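Local coordinates for glycerate dehydrogenase related protein (PDB 3GVX) that probably reduces glyoxylate and hydroxypyruvate with NADH or NADPH, as a member of the D-isomer specific 2-hydroxyacid dehydrogenase family, at residues 30-35 and 43-48; 51-56 and 70-75; 177-182 and 211-216; 204-209 and 230-235. One frame throughout, in Å; residues are numbered along the deposited sequence.

Contact 1: residues 30-35 and 43-48; sequences PDYYDA and RYVLGK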
loop_
_atom_site.group_PDB
_atom_site.type_symbol
_atom_site.label_atom_id
_atom_site.label_comp_id
_atom_site.label_asym_id
_atom_site.label_seq_id
_atom_site.Cartn_x
_atom_site.Cartn_y
_atom_site.Cartn_z
ATOM N N PRO B 30 2.082 -29.649 -28.945
ATOM C CA PRO B 30 2.134 -31.085 -28.681
ATOM C C PRO B 30 3.427 -31.787 -29.107
ATOM O O PRO B 30 3.405 -32.963 -29.460
ATOM C CB PRO B 30 0.925 -31.591 -29.443
ATOM C CG PRO B 30 1.062 -30.809 -30.746
ATOM C CD PRO B 30 1.532 -29.403 -30.295
ATOM N N ASP B 31 4.551 -31.081 -29.079
ATOM C CA ASP B 31 5.810 -31.721 -29.437
ATOM C C ASP B 31 6.525 -32.192 -28.207
ATOM O O ASP B 31 7.578 -31.697 -27.801
ATOM C CB ASP B 31 6.653 -30.798 -30.277
ATOM C CG ASP B 31 6.013 -30.549 -31.612
ATOM O OD1 ASP B 31 5.833 -31.522 -32.375
ATOM O OD2 ASP B 31 5.657 -29.393 -31.890
ATOM N N TYR B 32 5.880 -33.191 -27.631
ATOM C CA TYR B 32 6.312 -33.824 -26.424
ATOM C C TYR B 32 7.792 -34.046 -26.342
ATOM O O TYR B 32 8.467 -34.362 -27.319
ATOM C CB TYR B 32 5.632 -35.172 -26.243
ATOM C CG TYR B 32 6.139 -35.862 -25.003
ATOM C CD1 TYR B 32 5.605 -35.568 -23.753
ATOM C CD2 TYR B 32 7.237 -36.717 -25.058
ATOM C CE1 TYR B 32 6.161 -36.093 -22.583
ATOM C CE2 TYR B 32 7.801 -37.249 -23.893
ATOM C CZ TYR B 32 7.256 -36.934 -22.659
ATOM O OH TYR B 32 7.795 -37.463 -21.507
ATOM N N TYR B 33 8.279 -33.918 -25.124
ATOM C CA TYR B 33 9.665 -34.123 -24.855
ATOM C C TYR B 33 9.851 -34.472 -23.385
ATOM O O TYR B 33 9.321 -33.812 -22.500
ATOM C CB TYR B 33 10.445 -32.873 -25.241
ATOM C CG TYR B 33 11.905 -33.011 -24.962
ATOM C CD1 TYR B 33 12.726 -33.804 -25.765
ATOM C CD2 TYR B 33 12.465 -32.404 -23.848
ATOM C CE1 TYR B 33 14.072 -33.996 -25.448
ATOM C CE2 TYR B 33 13.794 -32.584 -23.520
ATOM C CZ TYR B 33 14.602 -33.376 -24.321
ATOM O OH TYR B 33 15.937 -33.535 -23.985
ATOM N N ASP B 34 10.610 -35.536 -23.159
ATOM C CA ASP B 34 10.912 -36.046 -21.833
ATOM C C ASP B 34 11.801 -35.054 -21.103
ATOM O O ASP B 34 13.021 -35.204 -21.086
ATOM C CB ASP B 34 11.648 -37.384 -21.957
ATOM C CG ASP B 34 11.448 -38.272 -20.752
ATOM O OD1 ASP B 34 11.239 -37.725 -19.650
ATOM O OD2 ASP B 34 11.506 -39.510 -20.897
ATOM N N ALA B 35 11.198 -34.041 -20.495
ATOM C CA ALA B 35 11.972 -33.029 -19.785
ATOM C C ALA B 35 12.011 -33.212 -18.268
ATOM O O ALA B 35 11.248 -33.993 -17.688
ATOM C CB ALA B 35 11.441 -31.636 -20.132
ATOM N N ARG B 43 -3.227 -32.327 -16.837
ATOM C CA ARG B 43 -2.555 -33.591 -17.017
ATOM C C ARG B 43 -1.061 -33.498 -17.165
ATOM O O ARG B 43 -0.529 -32.559 -17.743
ATOM C CB ARG B 43 -3.131 -34.338 -18.221
ATOM C CG ARG B 43 -4.507 -34.930 -17.984
ATOM C CD ARG B 43 -5.006 -35.633 -19.243
ATOM N NE ARG B 43 -5.110 -34.709 -20.374
ATOM C CZ ARG B 43 -6.049 -33.776 -20.506
ATOM N NH1 ARG B 43 -6.986 -33.637 -19.578
ATOM N NH2 ARG B 43 -6.041 -32.973 -21.566
ATOM N N TYR B 44 -0.390 -34.493 -16.611
ATOM C CA TYR B 44 1.041 -34.568 -16.708
ATOM C C TYR B 44 1.286 -35.809 -17.553
ATOM O O TYR B 44 0.374 -36.603 -17.804
ATOM C CB TYR B 44 1.682 -34.682 -15.308
ATOM C CG TYR B 44 1.149 -35.814 -14.431
ATOM C CD1 TYR B 44 1.566 -37.128 -14.619
ATOM C CD2 TYR B 44 0.237 -35.566 -13.406
ATOM C CE1 TYR B 44 1.080 -38.179 -13.817
ATOM C CE2 TYR B 44 -0.253 -36.607 -12.594
ATOM C CZ TYR B 44 0.179 -37.912 -12.808
ATOM O OH TYR B 44 -0.285 -38.936 -12.013
ATOM N N VAL B 45 2.515 -35.956 -18.016
ATOM C CA VAL B 45 2.899 -37.092 -18.825
ATOM C C VAL B 45 4.201 -37.588 -18.233
ATOM O O VAL B 45 5.207 -36.888 -18.277
ATOM C CB VAL B 45 3.123 -36.665 -20.297
ATOM C CG1 VAL B 45 3.700 -37.843 -21.107
ATOM C CG2 VAL B 45 1.804 -36.132 -20.902
ATOM N N LEU B 46 4.189 -38.791 -17.675
ATOM C CA LEU B 46 5.397 -39.311 -17.060
ATOM C C LEU B 46 6.471 -39.669 -18.061
ATOM O O LEU B 46 6.210 -40.205 -19.131
ATOM C CB LEU B 46 5.108 -40.530 -16.180
ATOM C CG LEU B 46 4.196 -40.294 -14.980
ATOM C CD1 LEU B 46 4.117 -41.610 -14.218
ATOM C CD2 LEU B 46 4.699 -39.131 -14.103
ATOM N N GLY B 47 7.697 -39.355 -17.686
ATOM C CA GLY B 47 8.825 -39.650 -18.530
ATOM C C GLY B 47 9.878 -40.350 -17.718
ATOM O O GLY B 47 9.652 -40.812 -16.597
ATOM N N LYS B 48 11.058 -40.419 -18.302
ATOM C CA LYS B 48 12.179 -41.049 -17.655
ATOM C C LYS B 48 13.041 -40.028 -16.959
ATOM O O LYS B 48 13.800 -40.366 -16.058
ATOM C CB LYS B 48 13.017 -41.778 -18.683
ATOM C CG LYS B 48 12.556 -43.161 -18.954
ATOM C CD LYS B 48 13.357 -43.728 -20.079
ATOM C CE LYS B 48 13.198 -45.219 -20.119
ATOM N NZ LYS B 48 13.100 -45.633 -21.528
#
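The backbone N-H of Lys48 is gripped by both carboxylate oxygens of Asp34. The stronger bond is nearly straight: Lys48 N lies 2.8 Å from Asp34 OD2 at an N-H...O angle of 173°, meeting the syn lone pair of OD2. The bond from Lys48 N to Asp34 OD1, 3.0 Å long, is bent and weak. Asp34 gets there because its CG stands anti to the backbone N (chi1 -154°). OD1 then rests 3.3 Å from Gly47 CA, where no side chain intervenes. An alanine in place of Asp34 would probably leave the N-H of Lys48 without its carboxylate acceptor. Beside it is an apolar touch: CE1 of Tyr32 lies 3.4 Å from Val45 CG1, which approaches the ring obliquely, while the Tyr32 hydroxyl reaches past it to the Gly47 CA. The same ring meets Tyr4 edge-to-face, and the Asp34 carbonyl accepts from Arg49. A side-chain-to-backbone bond thus ties together, at the protein surface, the loops before and after strand 37-40, an arrangement that belongs to the connections of a parallel sheet with strand order 2-1-3-4-5, as in flavodoxin-like folds.

Contact 2: residues 51-56 and 70-75; sequences KMIQAI and ENVVLC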
loop_
_atom_site.group_PDB
_atom_site.type_symbol
_atom_site.label_atom_id
_atom_site.label_comp_id
_atom_site.label_asym_id
_atom_site.label_seq_id
_atom_site.Cartn_x
_atom_site.Cartn_y
_atom_site.Cartn_z
ATOM N N LYS B 51 11.409 -34.773 -13.030
ATOM C CA LYS B 51 11.816 -34.464 -11.670
ATOM C C LYS B 51 10.796 -33.577 -11.029
ATOM O O LYS B 51 10.572 -33.627 -9.835
ATOM C CB LYS B 51 13.117 -33.695 -11.650
ATOM C CG LYS B 51 14.326 -34.427 -12.090
ATOM C CD LYS B 51 15.453 -33.431 -12.079
ATOM C CE LYS B 51 16.792 -34.097 -12.198
ATOM N NZ LYS B 51 17.842 -33.050 -12.175
HETATM N N MSE B 52 10.187 -32.740 -11.848
HETATM C CA MSE B 52 9.251 -31.776 -11.318
HETATM C C MSE B 52 8.080 -31.451 -12.207
HETATM O O MSE B 52 8.225 -31.285 -13.415
HETATM C CB MSE B 52 10.016 -30.494 -10.956
HETATM C CG MSE B 52 9.172 -29.343 -10.384
HETATM SE SE MSE B 52 8.244 -28.538 -11.712
HETATM C CE MSE B 52 8.421 -27.046 -11.512
ATOM N N ILE B 53 6.920 -31.329 -11.576
ATOM C CA ILE B 53 5.697 -30.998 -12.272
ATOM C C ILE B 53 5.098 -29.752 -11.656
ATOM O O ILE B 53 4.845 -29.696 -10.454
ATOM C CB ILE B 53 4.696 -32.164 -12.184
ATOM C CG1 ILE B 53 5.339 -33.419 -12.791
ATOM C CG2 ILE B 53 3.394 -31.808 -12.895
ATOM C CD1 ILE B 53 4.512 -34.670 -12.686
ATOM N N GLN B 54 4.872 -28.749 -12.493
ATOM C CA GLN B 54 4.325 -27.474 -12.042
ATOM C C GLN B 54 2.928 -27.162 -12.572
ATOM O O GLN B 54 2.761 -26.889 -13.759
ATOM C CB GLN B 54 5.265 -26.342 -12.447
ATOM C CG GLN B 54 4.762 -24.973 -12.063
ATOM C CD GLN B 54 4.966 -24.666 -10.599
ATOM O OE1 GLN B 54 6.095 -24.641 -10.107
ATOM N NE2 GLN B 54 3.866 -24.433 -9.886
ATOM N N ALA B 55 1.931 -27.193 -11.693
ATOM C CA ALA B 55 0.564 -26.859 -12.064
ATOM C C ALA B 55 0.505 -25.330 -12.108
ATOM O O ALA B 55 1.200 -24.649 -11.350
ATOM C CB ALA B 55 -0.418 -27.388 -11.021
ATOM N N ILE B 56 -0.310 -24.783 -12.996
ATOM C CA ILE B 56 -0.403 -23.332 -13.090
ATOM C C ILE B 56 -1.561 -22.822 -12.260
ATOM O O ILE B 56 -1.719 -21.626 -12.085
ATOM C CB ILE B 56 -0.586 -22.865 -14.537
ATOM C CG1 ILE B 56 -1.871 -23.453 -15.110
ATOM C CG2 ILE B 56 0.630 -23.262 -15.355
ATOM C CD1 ILE B 56 -2.480 -22.652 -16.226
ATOM N N GLU B 70 7.043 -41.314 -6.412
ATOM C CA GLU B 70 7.709 -40.769 -5.235
ATOM C C GLU B 70 8.827 -39.748 -5.459
ATOM O O GLU B 70 8.958 -38.814 -4.685
ATOM C CB GLU B 70 8.258 -41.919 -4.387
ATOM C CG GLU B 70 9.004 -41.495 -3.144
ATOM C CD GLU B 70 8.094 -40.867 -2.068
ATOM O OE1 GLU B 70 6.852 -40.961 -2.156
ATOM O OE2 GLU B 70 8.627 -40.277 -1.110
ATOM N N ASN B 71 9.630 -39.918 -6.503
ATOM C CA ASN B 71 10.735 -38.989 -6.755
ATOM C C ASN B 71 10.357 -37.682 -7.449
ATOM O O ASN B 71 11.161 -36.757 -7.520
ATOM C CB ASN B 71 11.810 -39.672 -7.583
ATOM C CG ASN B 71 11.289 -40.140 -8.920
ATOM O OD1 ASN B 71 10.419 -41.010 -8.998
ATOM N ND2 ASN B 71 11.805 -39.548 -9.985
ATOM N N VAL B 72 9.133 -37.622 -7.961
ATOM C CA VAL B 72 8.649 -36.449 -8.683
ATOM C C VAL B 72 7.932 -35.452 -7.786
ATOM O O VAL B 72 6.942 -35.772 -7.124
ATOM C CB VAL B 72 7.692 -36.859 -9.837
ATOM C CG1 VAL B 72 7.311 -35.631 -10.664
ATOM C CG2 VAL B 72 8.356 -37.940 -10.707
ATOM N N VAL B 73 8.437 -34.232 -7.778
ATOM C CA VAL B 73 7.857 -33.191 -6.960
ATOM C C VAL B 73 6.749 -32.437 -7.681
ATOM O O VAL B 73 6.927 -31.936 -8.795
ATOM C CB VAL B 73 8.949 -32.207 -6.492
ATOM C CG1 VAL B 73 8.318 -31.008 -5.782
ATOM C CG2 VAL B 73 9.937 -32.944 -5.574
ATOM N N LEU B 74 5.590 -32.371 -7.039
ATOM C CA LEU B 74 4.453 -31.661 -7.596
ATOM C C LEU B 74 4.330 -30.310 -6.905
ATOM O O LEU B 74 4.213 -30.239 -5.683
ATOM C CB LEU B 74 3.153 -32.442 -7.378
ATOM C CG LEU B 74 1.858 -31.721 -7.789
ATOM C CD1 LEU B 74 1.804 -31.504 -9.308
ATOM C CD2 LEU B 74 0.654 -32.542 -7.297
ATOM N N CYS B 75 4.356 -29.243 -7.690
ATOM C CA CYS B 75 4.220 -27.889 -7.168
ATOM C C CYS B 75 2.955 -27.269 -7.741
ATOM O O CYS B 75 2.533 -27.606 -8.844
ATOM C CB CYS B 75 5.414 -27.027 -7.571
ATOM S SG CYS B 75 6.984 -27.686 -7.076
#
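Ile53 holds CG1 anti to its own carbonyl carbon (chi1 -58°) and CD1 fully extended beyond it (chi2 176°), and this carries the end of the chain onto Val72, whose CG1 is anti to the backbone N. Ile53 CD1 and Val72 CG1 meet at 3.6 Å. The other branch of the same isoleucine serves the next neighbour: Ile53 CG2 lies 3.9 Å from Leu74 CD1. On the opposite face, the Gln54 chain bends at chi2, which turns CD toward strand 73-75; OE1 of Gln54 lies 3.5 Å from Cys75 CB. The amide is held flat at its other end, where Gln54 NE2 donates to Ala55 O at 3.0 Å, the acceptor lying in the amide plane; a weak bond to Ser76 O adds to this. Selenomethionine Met52 shares that face and brings CG toward the sulfur of Cys75, a loose apolar approach.

Beneath the side chains runs a regular parallel pairing, in which Ile53 and Cys75 each turn both N and O to the other strand. Ile53 N to Val73 O and Cys75 N to Ile53 O are both 2.8 Å and almost linear, and Val73 N to Lys51 O and Ala55 N to Cys75 O extend the series at either end. Strand 73-75 is the last of the five in this chain, so 52-55 has it on one flank and strand 37-40 on the other, while Met52 and Gln54 pack against Val276 of helix 266-279.

Contact 3: residues 177-182 and 211-216; sequences VLIAIP and ADVVSK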
loop_
_atom_site.group_PDB
_atom_site.type_symbol
_atom_site.label_atom_id
_atom_site.label_comp_id
_atom_site.label_asym_id
_atom_site.label_seq_id
_atom_site.Cartn_x
_atom_site.Cartn_y
_atom_site.Cartn_z
ATOM N N VAL B 177 -6.138 -4.733 12.919
ATOM C CA VAL B 177 -6.184 -6.170 12.985
ATOM C C VAL B 177 -6.719 -6.710 11.694
ATOM O O VAL B 177 -7.778 -6.301 11.212
ATOM C CB VAL B 177 -7.075 -6.681 14.117
ATOM C CG1 VAL B 177 -7.397 -8.166 13.872
ATOM C CG2 VAL B 177 -6.384 -6.471 15.463
ATOM N N LEU B 178 -5.963 -7.628 11.121
ATOM C CA LEU B 178 -6.382 -8.248 9.895
ATOM C C LEU B 178 -6.768 -9.697 10.159
ATOM O O LEU B 178 -6.023 -10.452 10.780
ATOM C CB LEU B 178 -5.275 -8.214 8.854
ATOM C CG LEU B 178 -5.831 -8.898 7.608
ATOM C CD1 LEU B 178 -6.190 -7.853 6.544
ATOM C CD2 LEU B 178 -4.819 -9.929 7.124
ATOM N N ILE B 179 -7.937 -10.086 9.680
ATOM C CA ILE B 179 -8.362 -11.450 9.873
ATOM C C ILE B 179 -8.141 -12.216 8.590
ATOM O O ILE B 179 -8.738 -11.927 7.565
ATOM C CB ILE B 179 -9.827 -11.543 10.279
ATOM C CG1 ILE B 179 -10.047 -10.704 11.540
ATOM C CG2 ILE B 179 -10.198 -13.010 10.503
ATOM C CD1 ILE B 179 -11.476 -10.368 11.811
ATOM N N ALA B 180 -7.236 -13.177 8.661
ATOM C CA ALA B 180 -6.912 -14.009 7.525
ATOM C C ALA B 180 -6.683 -15.428 8.053
ATOM O O ALA B 180 -5.622 -16.009 7.875
ATOM C CB ALA B 180 -5.684 -13.481 6.867
ATOM N N ILE B 181 -7.696 -15.966 8.719
ATOM C CA ILE B 181 -7.599 -17.286 9.305
ATOM C C ILE B 181 -8.693 -18.190 8.737
ATOM O O ILE B 181 -9.799 -17.741 8.460
ATOM C CB ILE B 181 -7.720 -17.186 10.848
ATOM C CG1 ILE B 181 -7.105 -18.417 11.516
ATOM C CG2 ILE B 181 -9.184 -16.980 11.236
ATOM C CD1 ILE B 181 -6.759 -18.204 12.967
ATOM N N PRO B 182 -8.383 -19.475 8.532
ATOM C CA PRO B 182 -9.362 -20.422 7.994
ATOM C C PRO B 182 -10.542 -20.641 8.943
ATOM O O PRO B 182 -10.399 -20.607 10.166
ATOM C CB PRO B 182 -8.540 -21.691 7.792
ATOM C CG PRO B 182 -7.169 -21.154 7.538
ATOM C CD PRO B 182 -7.051 -20.093 8.587
ATOM N N ALA B 211 -16.817 -14.528 6.750
ATOM C CA ALA B 211 -17.748 -13.825 7.604
ATOM C C ALA B 211 -18.036 -14.626 8.878
ATOM O O ALA B 211 -18.118 -14.056 9.968
ATOM C CB ALA B 211 -19.043 -13.534 6.841
ATOM N N ASP B 212 -18.145 -15.946 8.760
ATOM C CA ASP B 212 -18.455 -16.752 9.932
ATOM C C ASP B 212 -17.396 -16.884 11.006
ATOM O O ASP B 212 -17.668 -17.426 12.073
ATOM C CB ASP B 212 -18.985 -18.116 9.491
ATOM C CG ASP B 212 -20.353 -17.996 8.844
ATOM O OD1 ASP B 212 -21.240 -17.391 9.471
ATOM O OD2 ASP B 212 -20.542 -18.476 7.709
ATOM N N VAL B 213 -16.196 -16.375 10.751
ATOM C CA VAL B 213 -15.170 -16.416 11.777
ATOM C C VAL B 213 -15.578 -15.305 12.741
ATOM O O VAL B 213 -15.058 -15.185 13.850
ATOM C CB VAL B 213 -13.752 -16.147 11.205
ATOM C CG1 VAL B 213 -12.733 -16.071 12.344
ATOM C CG2 VAL B 213 -13.371 -17.252 10.208
ATOM N N VAL B 214 -16.538 -14.496 12.301
ATOM C CA VAL B 214 -17.051 -13.410 13.120
ATOM C C VAL B 214 -18.533 -13.546 13.469
ATOM O O VAL B 214 -19.379 -13.827 12.617
ATOM C CB VAL B 214 -16.854 -12.017 12.449
ATOM C CG1 VAL B 214 -17.563 -10.930 13.277
ATOM C CG2 VAL B 214 -15.364 -11.707 12.304
ATOM N N SER B 215 -18.820 -13.336 14.748
ATOM C CA SER B 215 -20.175 -13.364 15.255
ATOM C C SER B 215 -20.849 -12.122 14.733
ATOM O O SER B 215 -20.522 -10.996 15.121
ATOM C CB SER B 215 -20.185 -13.333 16.782
ATOM O OG SER B 215 -21.433 -12.875 17.275
ATOM N N LYS B 216 -21.802 -12.332 13.847
ATOM C CA LYS B 216 -22.517 -11.220 13.279
ATOM C C LYS B 216 -23.183 -10.273 14.284
ATOM O O LYS B 216 -22.953 -9.072 14.234
ATOM C CB LYS B 216 -23.538 -11.719 12.293
ATOM C CG LYS B 216 -24.305 -10.593 11.707
ATOM C CD LYS B 216 -24.920 -10.992 10.414
ATOM C CE LYS B 216 -25.775 -9.879 9.925
ATOM N NZ LYS B 216 -26.549 -10.290 8.734
#
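Ile181 and Val213, and Ile179 and Val214, make up most of the apolar packing that carries this contact. Ile181 CG2 meets Val213 CG1 at 3.8 Å, the two side chains crossing at about a right angle. The isoleucine offers this methyl because its CG1 stands anti to the backbone N (chi1 -158°), which leaves CG2 in the crowded position between N and the carbonyl carbon. Two residues earlier, at the end of strand 176-179, Ile179 CD1 touches Val214 CG2 at 4.1 Å, again at about a right angle. Val213 CG1 also looks toward Ile179 CG2, 4.4 Å away, so that one valine bridges both isoleucines.

The setting is the Rossmann-type NAD-binding domain: strand 176-179 leads into a loop at its C-terminal end, and the 3-10 turn 211-213 precedes helix 216-225. Ile181 also touches the residues of a GxGxxG pattern that includes Gly129, Gly131 and Gly134, consistent with a dinucleotide-binding turn.

Of polar interactions there are none between the two segments, and their polar groups look elsewhere. The carbonyl oxygen of Val214 accepts from Trp237 NE1, and that of Pro182 from Thr187 OG1. Ser215 is the N-cap of helix 216-225, its OG taking the N-H of Asp218.

Contact 4: residues 204-209 and 230-235; sequences TIVNVA and WYLSDV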
loop_
_atom_site.group_PDB
_atom_site.type_symbol
_atom_site.label_atom_id
_atom_site.label_comp_id
_atom_site.label_asym_id
_atom_site.label_seq_id
_atom_site.Cartn_x
_atom_site.Cartn_y
_atom_site.Cartn_z
ATOM N N THR B 204 -9.040 -0.604 13.816
ATOM C CA THR B 204 -9.617 -0.851 12.507
ATOM C C THR B 204 -9.458 -2.335 12.255
ATOM O O THR B 204 -8.364 -2.897 12.363
ATOM C CB THR B 204 -8.894 -0.077 11.398
ATOM O OG1 THR B 204 -8.983 1.326 11.669
ATOM C CG2 THR B 204 -9.532 -0.369 10.040
ATOM N N ILE B 205 -10.569 -2.973 11.938
ATOM C CA ILE B 205 -10.553 -4.389 11.688
ATOM C C ILE B 205 -10.782 -4.662 10.223
ATOM O O ILE B 205 -11.679 -4.097 9.600
ATOM C CB ILE B 205 -11.605 -5.094 12.531
ATOM C CG1 ILE B 205 -11.373 -4.720 13.996
ATOM C CG2 ILE B 205 -11.553 -6.597 12.274
ATOM C CD1 ILE B 205 -12.036 -5.599 15.016
ATOM N N VAL B 206 -9.942 -5.518 9.666
ATOM C CA VAL B 206 -10.060 -5.866 8.271
ATOM C C VAL B 206 -10.283 -7.366 8.160
ATOM O O VAL B 206 -9.505 -8.170 8.679
ATOM C CB VAL B 206 -8.786 -5.484 7.502
ATOM C CG1 VAL B 206 -9.063 -5.509 6.014
ATOM C CG2 VAL B 206 -8.277 -4.120 7.982
ATOM N N ASN B 207 -11.352 -7.740 7.474
ATOM C CA ASN B 207 -11.672 -9.144 7.312
ATOM C C ASN B 207 -11.541 -9.626 5.876
ATOM O O ASN B 207 -12.318 -9.233 5.009
ATOM C CB ASN B 207 -13.096 -9.418 7.793
ATOM C CG ASN B 207 -13.351 -10.889 8.021
ATOM O OD1 ASN B 207 -12.675 -11.743 7.444
ATOM N ND2 ASN B 207 -14.333 -11.195 8.854
ATOM N N VAL B 208 -10.547 -10.465 5.618
ATOM C CA VAL B 208 -10.379 -11.032 4.289
ATOM C C VAL B 208 -10.413 -12.561 4.382
ATOM O O VAL B 208 -9.887 -13.260 3.523
ATOM C CB VAL B 208 -9.059 -10.585 3.617
ATOM C CG1 VAL B 208 -9.140 -9.122 3.229
ATOM C CG2 VAL B 208 -7.878 -10.865 4.543
ATOM N N ALA B 209 -11.044 -13.066 5.436
ATOM C CA ALA B 209 -11.160 -14.507 5.639
ATOM C C ALA B 209 -12.585 -14.960 5.322
ATOM O O ALA B 209 -12.970 -15.072 4.169
ATOM C CB ALA B 209 -10.782 -14.864 7.085
ATOM N N TRP B 230 -13.793 0.552 13.417
ATOM C CA TRP B 230 -14.312 0.329 12.088
ATOM C C TRP B 230 -14.123 -1.105 11.702
ATOM O O TRP B 230 -13.226 -1.788 12.184
ATOM C CB TRP B 230 -13.643 1.251 11.063
ATOM C CG TRP B 230 -14.246 2.600 11.047
ATOM C CD1 TRP B 230 -14.310 3.471 12.092
ATOM C CD2 TRP B 230 -14.914 3.239 9.950
ATOM N NE1 TRP B 230 -14.967 4.612 11.720
ATOM C CE2 TRP B 230 -15.343 4.502 10.410
ATOM C CE3 TRP B 230 -15.178 2.875 8.625
ATOM C CZ2 TRP B 230 -16.036 5.404 9.590
ATOM C CZ3 TRP B 230 -15.863 3.776 7.807
ATOM C CH2 TRP B 230 -16.278 5.027 8.294
ATOM N N TYR B 231 -14.989 -1.559 10.818
ATOM C CA TYR B 231 -14.924 -2.916 10.350
ATOM C C TYR B 231 -14.906 -2.869 8.843
ATOM O O TYR B 231 -15.879 -2.471 8.218
ATOM C CB TYR B 231 -16.143 -3.694 10.846
ATOM C CG TYR B 231 -16.148 -5.145 10.433
ATOM C CD1 TYR B 231 -15.109 -5.994 10.794
ATOM C CD2 TYR B 231 -17.204 -5.677 9.702
ATOM C CE1 TYR B 231 -15.114 -7.338 10.423
ATOM C CE2 TYR B 231 -17.232 -7.025 9.327
ATOM C CZ TYR B 231 -16.187 -7.852 9.697
ATOM O OH TYR B 231 -16.219 -9.182 9.359
ATOM N N LEU B 232 -13.782 -3.252 8.256
ATOM C CA LEU B 232 -13.664 -3.257 6.810
ATOM C C LEU B 232 -13.649 -4.705 6.380
ATOM O O LEU B 232 -12.794 -5.481 6.801
ATOM C CB LEU B 232 -12.373 -2.569 6.384
ATOM C CG LEU B 232 -12.083 -1.308 7.192
ATOM C CD1 LEU B 232 -10.736 -0.780 6.747
ATOM C CD2 LEU B 232 -13.205 -0.263 7.025
ATOM N N SER B 233 -14.594 -5.080 5.539
ATOM C CA SER B 233 -14.628 -6.468 5.137
ATOM C C SER B 233 -14.912 -6.732 3.682
ATOM O O SER B 233 -15.642 -6.005 3.008
ATOM C CB SER B 233 -15.628 -7.224 6.009
ATOM O OG SER B 233 -15.436 -8.613 5.883
ATOM N N ASP B 234 -14.302 -7.799 3.202
ATOM C CA ASP B 234 -14.501 -8.208 1.839
ATOM C C ASP B 234 -15.468 -9.386 1.840
ATOM O O ASP B 234 -15.799 -9.912 0.790
ATOM C CB ASP B 234 -13.176 -8.609 1.206
ATOM C CG ASP B 234 -13.335 -9.056 -0.220
ATOM O OD1 ASP B 234 -13.933 -8.310 -1.030
ATOM O OD2 ASP B 234 -12.864 -10.162 -0.535
ATOM N N VAL B 235 -15.918 -9.789 3.026
ATOM C CA VAL B 235 -16.846 -10.910 3.150
ATOM C C VAL B 235 -17.966 -10.627 4.130
ATOM O O VAL B 235 -17.744 -10.144 5.242
ATOM C CB VAL B 235 -16.133 -12.187 3.611
ATOM C CG1 VAL B 235 -15.020 -12.547 2.637
ATOM C CG2 VAL B 235 -15.622 -12.005 5.034
HETATM O O HOH W 1 -11.808 -12.202 1.311
#
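Asn207 and Tyr231 reach across the pair with the same first torsion, CG anti to the backbone N in each (chi1 -164° and -179°). Their ends then meet: Asn207 ND2 donates to Tyr231 OH at 2.8 Å, with the hydroxyl a little out of the amide plane and the amide and ring planes 70° apart. The other end of the amide is tied too, since Asn207 OD1 accepts from Ala209 N at 2.9 Å, an Asx turn. An alanine in place of Asn207 would probably leave the Tyr231 hydroxyl without this donor and free the turn at Ala209 to shift. Ile205 CG2 sits at the edge of the Tyr231 ring, in its plane, 3.9 Å from CD1.

These residues belong to a beta-alpha-beta unit of the Rossmann-type sheet, strand 204-207, helix 216-225 and strand 230-233, with the two strands running parallel. Backbone bonds such as Leu232 N to Ile205 O, 2.6 Å, join them.

On the other face, Leu232 has CG anti to its carbonyl carbon, and with chi2 extended its CD1 lies 3.5 Å from Thr204 CG2. Back on the face of Asn207, Ser233 OG lies 3.1 Å from Asn207 CB and donates to Val235 O. Asp234, whose OD1 is held by Ser253 and Val256, accepts hydrogen bonds at OD2 from Ala257 N and a water, which also bonds weakly to Val208 O.

Overall arrangement
The four contacts fall into two groups on opposite sides of the chain's centre. Contacts 1 and 2 come first along the sequence and lie 12 Å apart between centres; contact 2 pairs two strands of the five-stranded parallel sheet, while contact 1 joins loops that flank its strand 37-40, and Tyr44 of 43-48 packs on Ile53. Contacts 3 and 4, with centres 8 Å apart, share the seven-stranded Rossmann-type sheet, where strands 176-179 and 204-207 are neighbours. Along the chain their segments alternate. Between the groups the gap is wide: contacts 2 and 4 have centres 36 Å apart. This separation fits the two-domain build of the D-2-hydroxyacid dehydrogenase family, in which the nucleotide-binding domain stands apart from the other.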